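Local coordinates for tubulin-like protein CetZ (Methanosaeta thermophila, PDB 3ZID) that binds GTP, probably hydrolyses it as a GTPase of the tubulin/FtsZ superfamily, and is thought to take part in controlling archaeal cell shape, at residues L173-L179 with E256-P262; G227-T233 with L320-A325. All coordinates share one frame; numbering follows the deposited sequence.

Contact 1: L173-L179 with E256-P262; sequences LVDNQYL and EVGLLYP. With GDP (guanosine-5'-diphosphate), chain C.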
loop_
_atom_site.group_PDB
_atom_site.type_symbol
_atom_site.label_atom_id
_atom_site.label_comp_id
_atom_site.label_asym_id
_atom_site.label_seq_id
_atom_site.Cartn_x
_atom_site.Cartn_y
_atom_site.Cartn_z
ATOM N N LEU A 173 -3.202 -1.995 2.646
ATOM C CA LEU A 173 -1.994 -2.781 2.873
ATOM C C LEU A 173 -1.704 -3.698 1.698
ATOM O O LEU A 173 -2.568 -4.421 1.255
ATOM C CB LEU A 173 -2.150 -3.620 4.143
ATOM C CG LEU A 173 -2.363 -2.860 5.455
ATOM C CD1 LEU A 173 -2.609 -3.849 6.588
ATOM C CD2 LEU A 173 -1.157 -1.953 5.762
ATOM N N VAL A 174 -0.466 -3.672 1.220
ATOM C CA VAL A 174 -0.008 -4.574 0.173
ATOM C C VAL A 174 1.160 -5.381 0.762
ATOM O O VAL A 174 2.209 -4.826 1.107
ATOM C CB VAL A 174 0.472 -3.788 -1.073
ATOM C CG1 VAL A 174 0.849 -4.737 -2.226
ATOM C CG2 VAL A 174 -0.598 -2.780 -1.519
ATOM N N ASP A 175 0.972 -6.687 0.892
ATOM C CA ASP A 175 1.983 -7.530 1.530
ATOM C C ASP A 175 2.864 -8.229 0.498
ATOM O O ASP A 175 2.466 -9.227 -0.080
ATOM C CB ASP A 175 1.319 -8.560 2.435
ATOM C CG ASP A 175 2.334 -9.378 3.246
ATOM O OD1 ASP A 175 3.554 -9.090 3.178
ATOM O OD2 ASP A 175 1.901 -10.281 3.991
ATOM N N ASN A 176 4.071 -7.707 0.280
ATOM C CA ASN A 176 4.976 -8.305 -0.702
ATOM C C ASN A 176 5.220 -9.788 -0.420
ATOM O O ASN A 176 5.340 -10.589 -1.340
ATOM C CB ASN A 176 6.326 -7.571 -0.742
ATOM C CG ASN A 176 6.355 -6.408 -1.726
ATOM O OD1 ASN A 176 5.373 -6.126 -2.424
ATOM N ND2 ASN A 176 7.498 -5.711 -1.775
ATOM N N GLN A 177 5.284 -10.149 0.856
ATOM C CA GLN A 177 5.608 -11.520 1.225
ATOM C C GLN A 177 4.532 -12.483 0.790
ATOM O O GLN A 177 4.806 -13.474 0.119
ATOM C CB GLN A 177 5.841 -11.635 2.739
ATOM C CG GLN A 177 6.339 -13.009 3.193
ATOM C CD GLN A 177 7.602 -13.443 2.464
ATOM O OE1 GLN A 177 8.578 -12.690 2.394
ATOM N NE2 GLN A 177 7.592 -14.663 1.921
ATOM N N TYR A 178 3.297 -12.171 1.148
ATOM C CA TYR A 178 2.188 -13.032 0.796
ATOM C C TYR A 178 2.039 -13.108 -0.724
ATOM O O TYR A 178 1.693 -14.157 -1.269
ATOM C CB TYR A 178 0.902 -12.495 1.421
ATOM C CG TYR A 178 -0.284 -13.393 1.158
ATOM C CD1 TYR A 178 -0.360 -14.654 1.744
ATOM C CD2 TYR A 178 -1.298 -13.011 0.276
ATOM C CE1 TYR A 178 -1.436 -15.488 1.503
ATOM C CE2 TYR A 178 -2.375 -13.851 0.016
ATOM C CZ TYR A 178 -2.437 -15.084 0.636
ATOM O OH TYR A 178 -3.500 -15.929 0.388
ATOM N N LEU A 179 2.356 -12.012 -1.411
ATOM C CA LEU A 179 2.129 -11.940 -2.852
ATOM C C LEU A 179 3.345 -12.425 -3.637
ATOM O O LEU A 179 3.260 -12.657 -4.843
ATOM C CB LEU A 179 1.756 -10.516 -3.271
ATOM C CG LEU A 179 0.461 -9.957 -2.657
ATOM C CD1 LEU A 179 0.193 -8.529 -3.129
ATOM C CD2 LEU A 179 -0.737 -10.845 -2.979
ATOM N N GLU A 256 -8.130 -15.207 1.299
ATOM C CA GLU A 256 -6.762 -14.694 1.399
ATOM C C GLU A 256 -6.084 -14.580 0.052
ATOM O O GLU A 256 -5.477 -13.556 -0.269
ATOM C CB GLU A 256 -5.905 -15.604 2.292
ATOM C CG GLU A 256 -6.190 -15.526 3.777
ATOM C CD GLU A 256 -7.298 -16.472 4.219
ATOM O OE1 GLU A 256 -8.027 -17.003 3.343
ATOM O OE2 GLU A 256 -7.420 -16.708 5.445
ATOM N N VAL A 257 -6.216 -15.635 -0.745
ATOM C CA VAL A 257 -5.594 -15.708 -2.065
ATOM C C VAL A 257 -6.058 -14.552 -2.960
ATOM O O VAL A 257 -5.381 -14.194 -3.916
ATOM C CB VAL A 257 -5.837 -17.091 -2.699
ATOM C CG1 VAL A 257 -5.154 -17.212 -4.053
ATOM C CG2 VAL A 257 -5.310 -18.165 -1.756
ATOM N N GLY A 258 -7.191 -13.942 -2.623
ATOM C CA GLY A 258 -7.775 -12.878 -3.434
ATOM C C GLY A 258 -7.354 -11.479 -2.967
ATOM O O GLY A 258 -7.530 -10.492 -3.688
ATOM N N LEU A 259 -6.826 -11.404 -1.743
ATOM C CA LEU A 259 -6.476 -10.147 -1.079
ATOM C C LEU A 259 -5.020 -9.703 -1.333
ATOM O O LEU A 259 -4.172 -10.524 -1.646
ATOM C CB LEU A 259 -6.710 -10.282 0.424
ATOM C CG LEU A 259 -8.143 -10.657 0.824
ATOM C CD1 LEU A 259 -8.204 -10.909 2.323
ATOM C CD2 LEU A 259 -9.149 -9.606 0.406
ATOM N N LEU A 260 -4.730 -8.408 -1.190
ATOM C CA LEU A 260 -3.359 -7.912 -1.342
ATOM C C LEU A 260 -2.560 -8.107 -0.034
ATOM O O LEU A 260 -1.318 -8.070 -0.011
ATOM C CB LEU A 260 -3.368 -6.440 -1.743
ATOM C CG LEU A 260 -3.921 -6.111 -3.129
ATOM C CD1 LEU A 260 -3.963 -4.619 -3.292
ATOM C CD2 LEU A 260 -3.049 -6.730 -4.219
ATOM N N TYR A 261 -3.300 -8.357 1.037
ATOM C CA TYR A 261 -2.768 -8.591 2.355
ATOM C C TYR A 261 -3.613 -9.739 2.908
ATOM O O TYR A 261 -4.826 -9.672 2.846
ATOM C CB TYR A 261 -2.915 -7.318 3.208
ATOM C CG TYR A 261 -2.579 -7.515 4.683
ATOM C CD1 TYR A 261 -3.551 -7.914 5.591
ATOM C CD2 TYR A 261 -1.284 -7.310 5.160
ATOM C CE1 TYR A 261 -3.245 -8.095 6.935
ATOM C CE2 TYR A 261 -0.972 -7.490 6.499
ATOM C CZ TYR A 261 -1.952 -7.879 7.377
ATOM O OH TYR A 261 -1.637 -8.064 8.697
ATOM N N PRO A 262 -2.972 -10.780 3.471
ATOM C CA PRO A 262 -3.673 -12.012 3.868
ATOM C C PRO A 262 -4.534 -11.900 5.128
ATOM O O PRO A 262 -4.296 -12.635 6.089
ATOM C CB PRO A 262 -2.528 -12.998 4.132
ATOM C CG PRO A 262 -1.386 -12.146 4.544
ATOM C CD PRO A 262 -1.522 -10.862 3.734
HETATM P PB GDP C . 12.792 4.052 -1.650
HETATM O O1B GDP C . 11.455 4.554 -1.131
HETATM O O2B GDP C . 12.941 4.405 -3.117
HETATM O O3B GDP C . 13.895 4.700 -0.832
HETATM O O3A GDP C . 12.901 2.469 -1.414
HETATM P PA GDP C . 11.931 1.407 -2.128
HETATM O O1A GDP C . 12.667 0.632 -3.164
HETATM O O2A GDP C . 10.654 2.016 -2.663
HETATM O "O5'" GDP C . 11.560 0.518 -0.862
HETATM C "C5'" GDP C . 12.061 -0.807 -0.782
HETATM C "C4'" GDP C . 10.899 -1.719 -0.414
HETATM O "O4'" GDP C . 9.962 -1.694 -1.492
HETATM C "C3'" GDP C . 11.402 -3.131 -0.293
HETATM O "O3'" GDP C . 10.515 -3.802 0.599
HETATM C "C2'" GDP C . 11.239 -3.653 -1.694
HETATM O "O2'" GDP C . 11.061 -5.065 -1.662
HETATM C "C1'" GDP C . 9.961 -2.970 -2.139
HETATM N N9 GDP C . 9.875 -2.675 -3.569
HETATM C C8 GDP C . 10.771 -2.011 -4.324
HETATM N N7 GDP C . 10.313 -1.876 -5.592
HETATM C C5 GDP C . 9.101 -2.467 -5.639
HETATM C C6 GDP C . 8.063 -2.670 -6.652
HETATM O O6 GDP C . 8.236 -2.276 -7.812
HETATM N N1 GDP C . 6.951 -3.308 -6.291
HETATM C C2 GDP C . 6.750 -3.762 -5.047
HETATM N N2 GDP C . 5.594 -4.406 -4.781
HETATM N N3 GDP C . 7.650 -3.616 -4.044
HETATM C C4 GDP C . 8.813 -2.976 -4.295
#
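Tyr178 lies with one ring face against Pro262, whose CB stands 3.7 Å from the ring centroid in a CH-pi contact 13° off the normal. With CG anti to the backbone N (chi1 -177°), the ring reaches across to this proline, a compact, puckered apolar ring whose C-H groups suit an aromatic face. A second CH-pi contact sets Leu173 CD1 over the centre of the Tyr261 ring, 3.9 Å from its centroid; Pro262 CD lies over the opposite face, nearer the rim. Asp175 N gives Leu260 O a nearly straight hydrogen bond of 2.8 Å (172°). Leu179 CD1 packs 3.9 Å from Leu260 CD2, while Val174, beta-branched as suits a strand, turns its side chain to Val197 of helix 186-210. Further out, Asp175 is the N-cap of helix 176-179: its OD1, approached from above the carboxylate plane, accepts from Gln177 N at 3.1 Å. Next along the chain, Asn176 pairs with the guanine edge, OD1 accepting from GDP N2 at 2.9 Å and ND2 donating to GDP N3 at 3.1 Å. This strand-to-helix junction, with an asparagine reading the base, belongs to the nucleotide pocket of the tubulin/FtsZ GTPase fold.

Contact 2: G227-T233 with L320-A325; sequences GGLRMGT and LSLERA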
loop_
_atom_site.group_PDB
_atom_site.type_symbol
_atom_site.label_atom_id
_atom_site.label_comp_id
_atom_site.label_asym_id
_atom_site.label_seq_id
_atom_site.Cartn_x
_atom_site.Cartn_y
_atom_site.Cartn_z
ATOM N N GLY A 227 -12.860 2.602 9.375
ATOM C CA GLY A 227 -13.357 1.720 10.413
ATOM C C GLY A 227 -12.220 1.012 11.134
ATOM O O GLY A 227 -11.081 1.012 10.668
ATOM N N GLY A 228 -12.526 0.433 12.287
ATOM C CA GLY A 228 -11.603 -0.454 12.971
ATOM C C GLY A 228 -10.204 0.108 13.170
ATOM O O GLY A 228 -10.048 1.191 13.726
ATOM N N LEU A 229 -9.199 -0.621 12.685
ATOM C CA LEU A 229 -7.783 -0.220 12.779
ATOM C C LEU A 229 -7.380 0.912 11.852
ATOM O O LEU A 229 -6.247 1.384 11.931
ATOM C CB LEU A 229 -6.863 -1.386 12.415
ATOM C CG LEU A 229 -6.858 -2.677 13.216
ATOM C CD1 LEU A 229 -5.911 -3.637 12.528
ATOM C CD2 LEU A 229 -6.435 -2.415 14.650
ATOM N N ARG A 230 -8.280 1.285 10.940
ATOM C CA ARG A 230 -8.012 2.269 9.883
ATOM C C ARG A 230 -6.942 1.764 8.930
ATOM O O ARG A 230 -6.175 2.533 8.332
ATOM C CB ARG A 230 -7.648 3.632 10.466
ATOM C CG ARG A 230 -8.794 4.283 11.203
ATOM C CD ARG A 230 -8.318 5.484 11.972
ATOM N NE ARG A 230 -7.758 6.517 11.109
ATOM C CZ ARG A 230 -8.476 7.491 10.561
ATOM N NH1 ARG A 230 -9.785 7.563 10.774
ATOM N NH2 ARG A 230 -7.885 8.398 9.800
ATOM N N MET A 231 -6.893 0.445 8.808
ATOM C CA MET A 231 -6.057 -0.200 7.824
ATOM C C MET A 231 -6.907 -1.258 7.174
ATOM O O MET A 231 -7.785 -1.840 7.809
ATOM C CB MET A 231 -4.879 -0.895 8.497
ATOM C CG MET A 231 -3.860 0.006 9.124
ATOM S SD MET A 231 -2.721 -1.031 10.045
ATOM C CE MET A 231 -1.369 0.068 10.382
ATOM N N GLY A 232 -6.606 -1.553 5.918
ATOM C CA GLY A 232 -7.378 -2.540 5.200
ATOM C C GLY A 232 -6.635 -2.991 3.983
ATOM O O GLY A 232 -5.422 -2.816 3.874
ATOM N N THR A 233 -7.375 -3.539 3.036
ATOM C CA THR A 233 -6.767 -4.036 1.827
ATOM C C THR A 233 -7.820 -4.123 0.739
ATOM O O THR A 233 -8.982 -3.782 0.977
ATOM C CB THR A 233 -6.055 -5.397 2.051
ATOM O OG1 THR A 233 -5.152 -5.648 0.960
ATOM C CG2 THR A 233 -7.064 -6.546 2.150
ATOM N N LEU A 320 -11.764 -3.951 2.144
ATOM C CA LEU A 320 -11.888 -4.451 3.510
ATOM C C LEU A 320 -11.247 -3.485 4.483
ATOM O O LEU A 320 -10.238 -2.860 4.182
ATOM C CB LEU A 320 -11.175 -5.782 3.669
ATOM C CG LEU A 320 -11.699 -6.964 2.874
ATOM C CD1 LEU A 320 -10.907 -8.209 3.260
ATOM C CD2 LEU A 320 -13.179 -7.147 3.153
ATOM N N SER A 321 -11.874 -3.357 5.640
ATOM C CA SER A 321 -11.334 -2.643 6.774
ATOM C C SER A 321 -11.048 -3.651 7.886
ATOM O O SER A 321 -11.895 -4.491 8.178
ATOM C CB SER A 321 -12.381 -1.623 7.243
ATOM O OG SER A 321 -12.015 -0.997 8.451
ATOM N N LEU A 322 -9.881 -3.560 8.528
ATOM C CA LEU A 322 -9.485 -4.559 9.531
ATOM C C LEU A 322 -9.849 -4.144 10.952
ATOM O O LEU A 322 -9.721 -2.973 11.308
ATOM C CB LEU A 322 -7.980 -4.833 9.456
ATOM C CG LEU A 322 -7.553 -5.348 8.079
ATOM C CD1 LEU A 322 -6.061 -5.673 8.046
ATOM C CD2 LEU A 322 -8.420 -6.567 7.666
ATOM N N GLU A 323 -10.332 -5.100 11.747
ATOM C CA GLU A 323 -10.450 -4.930 13.197
ATOM C C GLU A 323 -9.164 -5.390 13.881
ATOM O O GLU A 323 -8.736 -4.811 14.868
ATOM C CB GLU A 323 -11.623 -5.746 13.759
ATOM C CG GLU A 323 -12.998 -5.295 13.286
ATOM C CD GLU A 323 -13.371 -3.896 13.760
ATOM O OE1 GLU A 323 -13.164 -3.584 14.951
ATOM O OE2 GLU A 323 -13.869 -3.105 12.934
ATOM N N ARG A 324 -8.580 -6.465 13.356
ATOM C CA ARG A 324 -7.363 -7.063 13.895
ATOM C C ARG A 324 -6.379 -7.343 12.757
ATOM O O ARG A 324 -6.787 -7.604 11.618
ATOM C CB ARG A 324 -7.712 -8.363 14.629
ATOM C CG ARG A 324 -8.821 -8.173 15.644
ATOM C CD ARG A 324 -9.172 -9.437 16.366
ATOM N NE ARG A 324 -10.228 -10.194 15.706
ATOM C CZ ARG A 324 -10.022 -11.355 15.097
ATOM N NH1 ARG A 324 -8.798 -11.874 15.053
ATOM N NH2 ARG A 324 -11.029 -11.994 14.538
ATOM N N ALA A 325 -5.084 -7.273 13.058
ATOM C CA ALA A 325 -4.057 -7.532 12.060
ATOM C C ALA A 325 -2.867 -8.284 12.645
ATOM O O ALA A 325 -1.787 -7.710 12.771
ATOM C CB ALA A 325 -3.576 -6.228 11.473
#
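Leu229 and Leu322 are joined through their backbones, Leu229 N donating to Leu322 O at 2.8 Å, nearly linear. Leu322 N in turn reaches Met231 O at 2.8 Å. Beyond them Thr233 and Leu320 form an antiparallel hydrogen-bonded pair, Leu320 N to Thr233 O at 3.0 Å, with a more bent return bond. Gly232 and Ser321 are the non-hydrogen-bonded pair between; there Gly232 CA comes 3.1 Å from Leu320 O in a CA-H...O contact, an approach that leaves no room for a side chain. Glycine also suits position 228, second in a type II' turn from Gly227 to Arg230, where phi is positive and a CB would run into Leu322 O. Apolar contacts gather at Leu229: with CG beside the backbone N (chi1 -61°), its CD1 lies 3.6 Å from Ala325 CB and 3.9 Å from Leu322 CB. Cutting this side chain back to an alanine is likely to leave the Ala325 methyl without its neighbour and open a gap beside Leu322 CB. Ala325 comes right before helix 326-369, its small methyl leaving room for Leu229 CD1. Strands 232-238 and 315-322 belong to the mixed sheet of the second tubulin/FtsZ domain, 232-238 being outermost within this chain.

Centred about 14 Å apart, the two contacts meet directly where strand 172-175 runs beside 232-238. Leu173 N probably bonds to Gly232 O, and Leu173 O to Thr233 OG1, so an outermost strand of the parallel nucleotide-binding sheet meets an outermost strand of the mixed four-stranded sheet. Along the chain their segments alternate: 173-179, 227-233, 256-262, 320-325. Helix 186-210 lies between the first two of these, and Leu260 and Tyr261 of contact 1 also pack on Thr233 of contact 2. The nucleotide-binding part and the following part of the fold are thus tied together at the strand that leads into the guanine-binding Asn176. In tubulin and FtsZ, likewise, two such domains flank a central helix.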